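Local coordinates for natterin-like protein (Lethenteron camtschaticum, PDB 6IUL) that probably binds cell-surface glycans through a jacalin-like lectin module and punctures membranes through an aerolysin-type pore-forming module, acting as a cytotoxic immune protein of the lamprey, at residues I146-Y156 / F210-P219; L33-V42 / N83-F94. All coordinates share one frame; numbering follows the deposited sequence.

Interaction 1 of 2, residues I146-Y156 / F210-P219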
loop_
_atom_site.group_PDB
_atom_site.type_symbol
_atom_site.label_atom_id
_atom_site.label_comp_id
_atom_site.label_asym_id
_atom_site.label_seq_id
_atom_site.Cartn_x
_atom_site.Cartn_y
_atom_site.Cartn_z
ATOM N N ILE A 146 -20.984 -6.666 11.039
ATOM C CA ILE A 146 -19.817 -6.041 11.597
ATOM C C ILE A 146 -19.721 -4.570 11.202
ATOM O O ILE A 146 -19.917 -4.216 10.029
ATOM C CB ILE A 146 -18.548 -6.758 11.142
ATOM C CG1 ILE A 146 -18.521 -8.149 11.781
ATOM C CG2 ILE A 146 -17.291 -5.978 11.510
ATOM C CD1 ILE A 146 -17.438 -9.077 11.211
ATOM N N LYS A 147 -19.415 -3.730 12.199
ATOM C CA LYS A 147 -19.157 -2.313 11.991
ATOM C C LYS A 147 -17.661 -2.076 11.835
ATOM O O LYS A 147 -17.252 -1.347 10.951
ATOM C CB LYS A 147 -19.659 -1.490 13.157
ATOM C CG LYS A 147 -19.328 -0.006 13.018
ATOM C CD LYS A 147 -19.962 0.887 14.072
ATOM C CE LYS A 147 -19.464 2.316 13.845
ATOM N NZ LYS A 147 -20.012 3.316 14.815
ATOM N N SER A 148 -16.850 -2.648 12.719
ATOM C CA SER A 148 -15.380 -2.459 12.632
ATOM C C SER A 148 -14.582 -3.590 13.251
ATOM O O SER A 148 -15.065 -4.320 14.098
ATOM C CB SER A 148 -14.964 -1.148 13.313
ATOM O OG SER A 148 -15.247 -1.167 14.740
ATOM N N SER A 149 -13.335 -3.679 12.837
ATOM C CA SER A 149 -12.395 -4.688 13.321
ATOM C C SER A 149 -11.072 -4.006 13.519
ATOM O O SER A 149 -10.403 -3.633 12.549
ATOM C CB SER A 149 -12.228 -5.800 12.293
ATOM O OG SER A 149 -13.435 -6.501 12.156
ATOM N N VAL A 150 -10.697 -3.830 14.774
ATOM C CA VAL A 150 -9.612 -2.913 15.110
ATOM C C VAL A 150 -8.668 -3.558 16.095
ATOM O O VAL A 150 -9.071 -4.053 17.150
ATOM C CB VAL A 150 -10.118 -1.598 15.722
ATOM C CG1 VAL A 150 -8.947 -0.643 15.887
ATOM C CG2 VAL A 150 -11.130 -0.907 14.830
ATOM N N ILE A 151 -7.399 -3.550 15.737
ATOM C CA ILE A 151 -6.355 -4.056 16.598
ATOM C C ILE A 151 -5.872 -2.864 17.443
ATOM O O ILE A 151 -5.554 -1.810 16.918
ATOM C CB ILE A 151 -5.209 -4.619 15.786
ATOM C CG1 ILE A 151 -5.665 -5.877 15.058
ATOM C CG2 ILE A 151 -4.030 -4.923 16.698
ATOM C CD1 ILE A 151 -4.673 -6.407 14.056
ATOM N N GLN A 152 -5.841 -3.046 18.747
ATOM C CA GLN A 152 -5.550 -1.969 19.680
ATOM C C GLN A 152 -4.775 -2.502 20.879
ATOM O O GLN A 152 -4.377 -3.665 20.888
ATOM C CB GLN A 152 -6.843 -1.269 20.106
ATOM C CG GLN A 152 -7.810 -2.081 20.922
ATOM C CD GLN A 152 -9.253 -1.556 20.756
ATOM O OE1 GLN A 152 -9.837 -1.559 19.648
ATOM N NE2 GLN A 152 -9.834 -1.120 21.854
ATOM N N ASP A 153 -4.557 -1.640 21.878
ATOM C CA ASP A 153 -3.693 -1.942 23.040
ATOM C C ASP A 153 -2.381 -2.609 22.612
ATOM O O ASP A 153 -2.012 -3.671 23.121
ATOM C CB ASP A 153 -4.412 -2.845 24.065
ATOM C CG ASP A 153 -5.730 -2.247 24.564
ATOM O OD1 ASP A 153 -5.887 -1.002 24.629
ATOM O OD2 ASP A 153 -6.613 -3.039 24.915
ATOM N N MET A 154 -1.704 -1.983 21.653
ATOM C CA MET A 154 -0.471 -2.515 21.075
ATOM C C MET A 154 0.687 -2.383 22.073
ATOM O O MET A 154 0.898 -1.333 22.626
ATOM C CB MET A 154 -0.117 -1.787 19.769
ATOM C CG MET A 154 1.134 -2.319 19.075
ATOM S SD MET A 154 0.964 -4.021 18.519
ATOM C CE MET A 154 -0.369 -3.892 17.314
ATOM N N LYS A 155 1.422 -3.472 22.275
ATOM C CA LYS A 155 2.554 -3.493 23.203
ATOM C C LYS A 155 3.702 -4.251 22.586
ATOM O O LYS A 155 3.497 -5.238 21.909
ATOM C CB LYS A 155 2.182 -4.152 24.543
ATOM C CG LYS A 155 1.274 -3.303 25.383
ATOM C CD LYS A 155 0.639 -4.108 26.512
ATOM C CE LYS A 155 -0.107 -3.249 27.515
ATOM N NZ LYS A 155 -1.491 -2.915 27.083
ATOM N N TYR A 156 4.918 -3.765 22.838
ATOM C CA TYR A 156 6.148 -4.385 22.399
ATOM C C TYR A 156 6.927 -4.739 23.678
ATOM O O TYR A 156 7.744 -3.947 24.168
ATOM C CB TYR A 156 6.944 -3.425 21.502
ATOM C CG TYR A 156 6.123 -2.888 20.381
ATOM C CD1 TYR A 156 6.044 -3.562 19.176
ATOM C CD2 TYR A 156 5.421 -1.689 20.537
ATOM C CE1 TYR A 156 5.286 -3.050 18.124
ATOM C CE2 TYR A 156 4.648 -1.186 19.515
ATOM C CZ TYR A 156 4.570 -1.880 18.310
ATOM O OH TYR A 156 3.789 -1.372 17.297
ATOM N N PHE A 210 -11.525 -10.177 7.797
ATOM C CA PHE A 210 -11.968 -8.893 8.285
ATOM C C PHE A 210 -11.266 -7.745 7.583
ATOM O O PHE A 210 -10.236 -7.957 6.956
ATOM C CB PHE A 210 -11.711 -8.828 9.800
ATOM C CG PHE A 210 -12.328 -9.968 10.560
ATOM C CD1 PHE A 210 -13.700 -10.002 10.823
ATOM C CD2 PHE A 210 -11.548 -11.013 11.010
ATOM C CE1 PHE A 210 -14.261 -11.077 11.476
ATOM C CE2 PHE A 210 -12.102 -12.088 11.688
ATOM C CZ PHE A 210 -13.463 -12.108 11.941
ATOM N N SER A 211 -11.799 -6.521 7.685
ATOM C CA SER A 211 -11.019 -5.362 7.263
ATOM C C SER A 211 -10.345 -4.762 8.500
ATOM O O SER A 211 -10.951 -4.060 9.307
ATOM C CB SER A 211 -11.841 -4.329 6.478
ATOM O OG SER A 211 -12.625 -3.584 7.319
ATOM N N LEU A 212 -9.082 -5.099 8.673
ATOM C CA LEU A 212 -8.338 -4.741 9.898
ATOM C C LEU A 212 -7.753 -3.329 9.813
ATOM O O LEU A 212 -7.275 -2.929 8.749
ATOM C CB LEU A 212 -7.172 -5.710 10.097
ATOM C CG LEU A 212 -7.536 -7.163 10.294
ATOM C CD1 LEU A 212 -6.310 -8.002 10.376
ATOM C CD2 LEU A 212 -8.389 -7.374 11.537
ATOM N N SER A 213 -7.853 -2.573 10.896
ATOM C CA SER A 213 -6.992 -1.428 11.115
ATOM C C SER A 213 -6.313 -1.583 12.473
ATOM O O SER A 213 -6.782 -2.329 13.342
ATOM C CB SER A 213 -7.732 -0.084 11.008
ATOM O OG SER A 213 -8.791 -0.057 11.895
ATOM N N VAL A 214 -5.186 -0.897 12.623
ATOM C CA VAL A 214 -4.412 -0.902 13.853
ATOM C C VAL A 214 -4.393 0.484 14.452
ATOM O O VAL A 214 -3.955 1.445 13.820
ATOM C CB VAL A 214 -2.972 -1.315 13.566
ATOM C CG1 VAL A 214 -2.205 -1.423 14.868
ATOM C CG2 VAL A 214 -2.934 -2.643 12.823
ATOM N N LYS A 215 -4.910 0.613 15.665
ATOM C CA LYS A 215 -4.888 1.877 16.361
ATOM C C LYS A 215 -3.705 1.815 17.321
ATOM O O LYS A 215 -3.776 1.197 18.381
ATOM C CB LYS A 215 -6.215 2.181 17.052
ATOM C CG LYS A 215 -6.261 3.560 17.683
ATOM C CD LYS A 215 -7.624 3.819 18.348
ATOM C CE LYS A 215 -7.599 3.473 19.842
ATOM N NZ LYS A 215 -8.932 3.253 20.445
ATOM N N ALA A 216 -2.590 2.404 16.880
ATOM C CA ALA A 216 -1.296 2.278 17.564
ATOM C C ALA A 216 -0.318 3.322 17.086
ATOM O O ALA A 216 -0.530 3.968 16.062
ATOM C CB ALA A 216 -0.700 0.914 17.295
ATOM N N GLY A 217 0.786 3.448 17.809
ATOM C CA GLY A 217 1.886 4.259 17.347
ATOM C C GLY A 217 2.908 3.403 16.642
ATOM O O GLY A 217 2.930 2.201 16.801
ATOM N N ILE A 218 3.805 4.029 15.890
ATOM C CA ILE A 218 4.825 3.275 15.158
ATOM C C ILE A 218 6.135 3.272 15.947
ATOM O O ILE A 218 6.562 4.313 16.463
ATOM C CB ILE A 218 5.011 3.877 13.743
ATOM C CG1 ILE A 218 3.838 3.454 12.844
ATOM C CG2 ILE A 218 6.327 3.446 13.123
ATOM C CD1 ILE A 218 3.820 4.114 11.482
ATOM N N PRO A 219 6.779 2.100 16.066
ATOM C CA PRO A 219 8.107 2.032 16.675
ATOM C C PRO A 219 9.124 2.870 15.894
ATOM O O PRO A 219 9.217 2.786 14.657
ATOM C CB PRO A 219 8.461 0.543 16.608
ATOM C CG PRO A 219 7.135 -0.130 16.586
ATOM C CD PRO A 219 6.237 0.766 15.792
HETATM O O HOH W 1 -14.218 -6.273 9.459
HETATM O O HOH W 2 -11.394 -1.569 11.105
HETATM O O HOH W 3 -13.662 -3.270 9.630
HETATM O O HOH W 4 -2.381 0.733 20.645
#
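Pro219 lies over one face of the Tyr156 ring: its CG stands 4.0 Å from the centroid of that ring and 29° off the ring normal, a CH-pi contact shifted toward Tyr156 CZ, the nearest ring atom. Tyr156 OH is hydrogen-bonded to Trp200 NE1, which restrains the far end of the ring. At the other end of the contact the Phe210 ring is met at its edge, in plane, by Ile146 CD1, 3.8 Å from Phe210 CE1.

Between these aromatic ends, strands 148-152 and 212-219 run parallel in the aerolysin-type module, their short axes 34° apart. Ile151 bonds to the two residues flanking Val214, the pattern of a parallel pair: its N donates to Ser213 O at 2.8 Å (N-H...O angle 173°), and its O accepts from Lys215 N, also at 2.8 Å. A third bond, from Ser213 N to Ser149 O, is longer at 3.2 Å and lies in the carbonyl plane. Strand 260-285 borders the other edge of 148-152, through backbone bonds such as that of Val150 with Arg282. Past Ile151 and Val214, whose side chains share one sheet face, Met154, bent at chi2 and chi3, folds its CE back to Val214 CG1, 3.9 Å away, and packs its CB on Ala216 CB.

Waters supplement and extend these direct bonds. Ser149 O also accepts from a water that bonds Ser213 OG. Another links Ser149 OG to Ser211 N; a third accepts from Met154 N and donates to Lys215 O at 2.7 Å, just past the corner at Asp153. Ser211 OG also bonds Thr247 OG1 of the second subunit. The chemistry therefore implies a short parallel pairing held by three direct bonds, extended by water bridges and clasped at its ends by two aromatic contacts.

Interaction 2 of 2, residues L33-V42 / N83-F94; sequences LSVSVGGWQV and NGAGTRLGAIKF
Trp40 and Arg88 meet at one end of a contact that joins two four-stranded antiparallel sheets of the jacalin-like lectin domain, whose family fold is the beta-prism. Arg88 can be followed outward. Its CB lies 4.0 Å from Gln41 CB. With CG anti to the carbonyl carbon (chi1 -83°) and the chain extended from CG to NE, CD touches both Gln41 CB and Trp40 CZ3, the latter 3.6 Å away. NE continues alongside Trp40 CZ3 and makes a salt bridge with Asp134. At the tip, Arg88 NH1 comes to Trp40 CZ3 at 3.6 Å, and Trp40 CH2 sits over the centre of one guanidinium face, 3.9 Å above its plane; the two planes are 61° apart, so the groups meet obliquely and do not stack flat.

Deeper in, the two sheets are in apolar contact: Val42 CG2 on Leu89 CG, Val35 CG2 on Ile92 CD1, and Leu33 CD2 at the edge of the Phe94 ring. Val42 N also donates to Leu89 O at 3.0 Å, close to the classic bulge where Gly90 and Ala91 both face Trp81. The Asn83 amide ties the loop 83-88 together, its OD1 accepting from Thr87 N and its ND2 donating to Thr87 OG1. That same ND2 donates to Trp40 O, 3.1 Å away and only 1° out of the amide plane.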
loop_
_atom_site.group_PDB
_atom_site.type_symbol
_atom_site.label_atom_id
_atom_site.label_comp_id
_atom_site.label_asym_id
_atom_site.label_seq_id
_atom_site.Cartn_x
_atom_site.Cartn_y
_atom_site.Cartn_z
ATOM N N LEU A 33 -15.808 -27.492 5.489
ATOM C CA LEU A 33 -16.859 -28.335 6.017
ATOM C C LEU A 33 -16.999 -29.580 5.162
ATOM O O LEU A 33 -16.902 -29.527 3.934
ATOM C CB LEU A 33 -18.158 -27.583 5.927
ATOM C CG LEU A 33 -19.432 -28.283 6.287
ATOM C CD1 LEU A 33 -19.364 -28.648 7.746
ATOM C CD2 LEU A 33 -20.701 -27.450 6.029
ATOM N N SER A 34 -17.253 -30.710 5.803
ATOM C CA SER A 34 -17.560 -31.939 5.119
ATOM C C SER A 34 -18.765 -32.620 5.786
ATOM O O SER A 34 -18.836 -32.705 6.997
ATOM C CB SER A 34 -16.329 -32.850 5.123
ATOM O OG SER A 34 -16.641 -34.070 4.511
ATOM N N VAL A 35 -19.697 -33.121 4.969
ATOM C CA VAL A 35 -20.967 -33.612 5.434
ATOM C C VAL A 35 -21.257 -35.002 4.865
ATOM O O VAL A 35 -21.111 -35.266 3.653
ATOM C CB VAL A 35 -22.124 -32.670 5.037
ATOM C CG1 VAL A 35 -23.465 -33.177 5.560
ATOM C CG2 VAL A 35 -21.903 -31.268 5.588
ATOM N N SER A 36 -21.655 -35.893 5.758
ATOM C CA SER A 36 -22.127 -37.203 5.405
ATOM C C SER A 36 -23.644 -37.241 5.572
ATOM O O SER A 36 -24.190 -36.721 6.552
ATOM C CB SER A 36 -21.480 -38.300 6.281
ATOM O OG SER A 36 -20.095 -38.450 5.962
ATOM N N VAL A 37 -24.317 -37.842 4.594
ATOM C CA VAL A 37 -25.773 -37.947 4.586
ATOM C C VAL A 37 -26.209 -39.426 4.535
ATOM O O VAL A 37 -25.576 -40.245 3.924
ATOM C CB VAL A 37 -26.376 -37.179 3.423
ATOM C CG1 VAL A 37 -26.011 -35.710 3.523
ATOM C CG2 VAL A 37 -25.934 -37.732 2.068
ATOM N N GLY A 38 -27.247 -39.755 5.258
ATOM C CA GLY A 38 -27.870 -41.055 5.111
ATOM C C GLY A 38 -29.252 -40.921 4.446
ATOM O O GLY A 38 -29.605 -39.872 3.889
ATOM N N GLY A 39 -30.041 -41.991 4.533
ATOM C CA GLY A 39 -31.331 -41.995 3.955
ATOM C C GLY A 39 -32.304 -40.991 4.507
ATOM O O GLY A 39 -33.018 -40.347 3.754
ATOM N N TRP A 40 -32.312 -40.828 5.804
ATOM C CA TRP A 40 -33.323 -40.000 6.465
ATOM C C TRP A 40 -32.662 -38.994 7.432
ATOM O O TRP A 40 -33.261 -38.528 8.416
ATOM C CB TRP A 40 -34.387 -40.882 7.201
ATOM C CG TRP A 40 -33.783 -41.966 8.101
ATOM C CD1 TRP A 40 -33.237 -43.185 7.692
ATOM C CD2 TRP A 40 -33.720 -41.967 9.533
ATOM N NE1 TRP A 40 -32.816 -43.892 8.792
ATOM C CE2 TRP A 40 -33.123 -43.197 9.931
ATOM C CE3 TRP A 40 -34.118 -41.056 10.519
ATOM C CZ2 TRP A 40 -32.853 -43.510 11.277
ATOM C CZ3 TRP A 40 -33.875 -41.369 11.868
ATOM C CH2 TRP A 40 -33.249 -42.601 12.235
ATOM N N GLN A 41 -31.420 -38.647 7.162
ATOM C CA GLN A 41 -30.695 -37.755 8.059
ATOM C C GLN A 41 -29.393 -37.247 7.454
ATOM O O GLN A 41 -28.882 -37.822 6.468
ATOM C CB GLN A 41 -30.386 -38.454 9.402
ATOM C CG GLN A 41 -29.278 -39.471 9.322
ATOM C CD GLN A 41 -29.739 -40.866 8.858
ATOM O OE1 GLN A 41 -30.470 -41.020 7.919
ATOM N NE2 GLN A 41 -29.223 -41.854 9.484
ATOM N N VAL A 42 -28.891 -36.145 8.030
ATOM C CA VAL A 42 -27.474 -35.847 7.976
ATOM C C VAL A 42 -26.817 -36.733 9.034
ATOM O O VAL A 42 -27.191 -36.651 10.197
ATOM C CB VAL A 42 -27.194 -34.365 8.282
ATOM C CG1 VAL A 42 -25.678 -34.129 8.500
ATOM C CG2 VAL A 42 -27.757 -33.502 7.166
ATOM N N ASN A 83 -35.680 -33.438 8.900
ATOM C CA ASN A 83 -35.755 -34.676 8.089
ATOM C C ASN A 83 -37.167 -35.100 7.730
ATOM O O ASN A 83 -37.367 -36.125 7.073
ATOM C CB ASN A 83 -35.031 -35.846 8.760
ATOM C CG ASN A 83 -35.713 -36.310 10.008
ATOM O OD1 ASN A 83 -36.546 -35.591 10.549
ATOM N ND2 ASN A 83 -35.373 -37.527 10.474
ATOM N N GLY A 84 -38.166 -34.344 8.144
ATOM C CA GLY A 84 -39.526 -34.776 7.753
ATOM C C GLY A 84 -40.346 -35.459 8.845
ATOM O O GLY A 84 -41.515 -35.176 8.978
ATOM N N ALA A 85 -39.744 -36.336 9.638
ATOM C CA ALA A 85 -40.344 -36.686 10.927
ATOM C C ALA A 85 -40.104 -35.575 11.942
ATOM O O ALA A 85 -40.650 -35.601 13.006
ATOM C CB ALA A 85 -39.759 -37.990 11.450
ATOM N N GLY A 86 -39.221 -34.637 11.631
ATOM C CA GLY A 86 -38.801 -33.612 12.583
ATOM C C GLY A 86 -37.904 -34.127 13.700
ATOM O O GLY A 86 -37.855 -33.519 14.758
ATOM N N THR A 87 -37.175 -35.222 13.473
ATOM C CA THR A 87 -36.333 -35.836 14.537
ATOM C C THR A 87 -34.823 -35.691 14.296
ATOM O O THR A 87 -34.009 -35.972 15.174
ATOM C CB THR A 87 -36.653 -37.354 14.595
ATOM O OG1 THR A 87 -36.522 -37.954 13.288
ATOM C CG2 THR A 87 -38.107 -37.566 15.042
ATOM N N ARG A 88 -34.439 -35.276 13.088
ATOM C CA ARG A 88 -33.015 -35.041 12.763
ATOM C C ARG A 88 -32.859 -33.866 11.835
ATOM O O ARG A 88 -33.820 -33.412 11.201
ATOM C CB ARG A 88 -32.413 -36.338 12.131
ATOM C CG ARG A 88 -32.025 -37.276 13.287
ATOM C CD ARG A 88 -31.799 -38.667 12.892
ATOM N NE ARG A 88 -31.340 -39.457 14.008
ATOM C CZ ARG A 88 -32.129 -39.963 14.957
ATOM N NH1 ARG A 88 -33.404 -39.686 15.002
ATOM N NH2 ARG A 88 -31.618 -40.720 15.910
ATOM N N LEU A 89 -31.626 -33.387 11.716
ATOM C CA LEU A 89 -31.284 -32.446 10.662
ATOM C C LEU A 89 -31.405 -33.200 9.346
ATOM O O LEU A 89 -30.937 -34.328 9.240
ATOM C CB LEU A 89 -29.853 -31.899 10.855
ATOM C CG LEU A 89 -29.350 -30.950 9.779
ATOM C CD1 LEU A 89 -30.169 -29.639 9.756
ATOM C CD2 LEU A 89 -27.877 -30.626 9.999
ATOM N N GLY A 90 -31.996 -32.564 8.348
ATOM C CA GLY A 90 -32.276 -33.243 7.077
ATOM C C GLY A 90 -31.406 -32.757 5.923
ATOM O O GLY A 90 -31.137 -33.486 4.979
ATOM N N ALA A 91 -31.023 -31.486 5.964
ATOM C CA ALA A 91 -30.259 -30.907 4.892
ATOM C C ALA A 91 -29.626 -29.586 5.290
ATOM O O ALA A 91 -30.135 -28.878 6.137
ATOM C CB ALA A 91 -31.172 -30.690 3.684
ATOM N N ILE A 92 -28.530 -29.262 4.607
ATOM C CA ILE A 92 -27.842 -27.994 4.714
ATOM C C ILE A 92 -27.602 -27.458 3.295
ATOM O O ILE A 92 -27.109 -28.159 2.422
ATOM C CB ILE A 92 -26.456 -28.196 5.340
ATOM C CG1 ILE A 92 -26.584 -28.766 6.745
ATOM C CG2 ILE A 92 -25.664 -26.885 5.354
ATOM C CD1 ILE A 92 -25.302 -29.382 7.268
ATOM N N LYS A 93 -27.954 -26.204 3.070
ATOM C CA LYS A 93 -27.584 -25.524 1.869
ATOM C C LYS A 93 -27.032 -24.125 2.167
ATOM O O LYS A 93 -27.647 -23.364 2.892
ATOM C CB LYS A 93 -28.807 -25.391 0.975
ATOM C CG LYS A 93 -28.514 -24.660 -0.324
ATOM C CD LYS A 93 -29.711 -24.711 -1.253
ATOM C CE LYS A 93 -29.423 -23.948 -2.532
ATOM N NZ LYS A 93 -30.641 -23.953 -3.394
ATOM N N PHE A 94 -25.905 -23.771 1.541
ATOM C CA PHE A 94 -25.504 -22.373 1.552
ATOM C C PHE A 94 -24.979 -21.914 0.231
ATOM O O PHE A 94 -24.574 -22.709 -0.578
ATOM C CB PHE A 94 -24.509 -22.061 2.692
ATOM C CG PHE A 94 -23.212 -22.847 2.625
ATOM C CD1 PHE A 94 -22.202 -22.434 1.774
ATOM C CD2 PHE A 94 -22.960 -23.883 3.497
ATOM C CE1 PHE A 94 -20.954 -23.080 1.752
ATOM C CE2 PHE A 94 -21.733 -24.561 3.475
ATOM C CZ PHE A 94 -20.714 -24.166 2.588
#

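Overall arrangement
Both contacts are largely buried, yet they belong to different modules: interaction 1 to the aerolysin-type module, near the middle of the chain, and interaction 2 to the jacalin-like domain, its centre about 35 Å from the centre of the chain. They share no strand, and about 17 Å separates their nearest atoms. Interaction 1 pairs two strands within one sheet, with backbone bonds and waters doing most of the polar work. Interaction 2 instead joins separate sheets, mainly through side chains, and grades from an apolar interior to an exposed tryptophan, Trp40, at its outer end. The second subunit reaches residues of interaction 1, whereas no other chain of the assembly touches interaction 2.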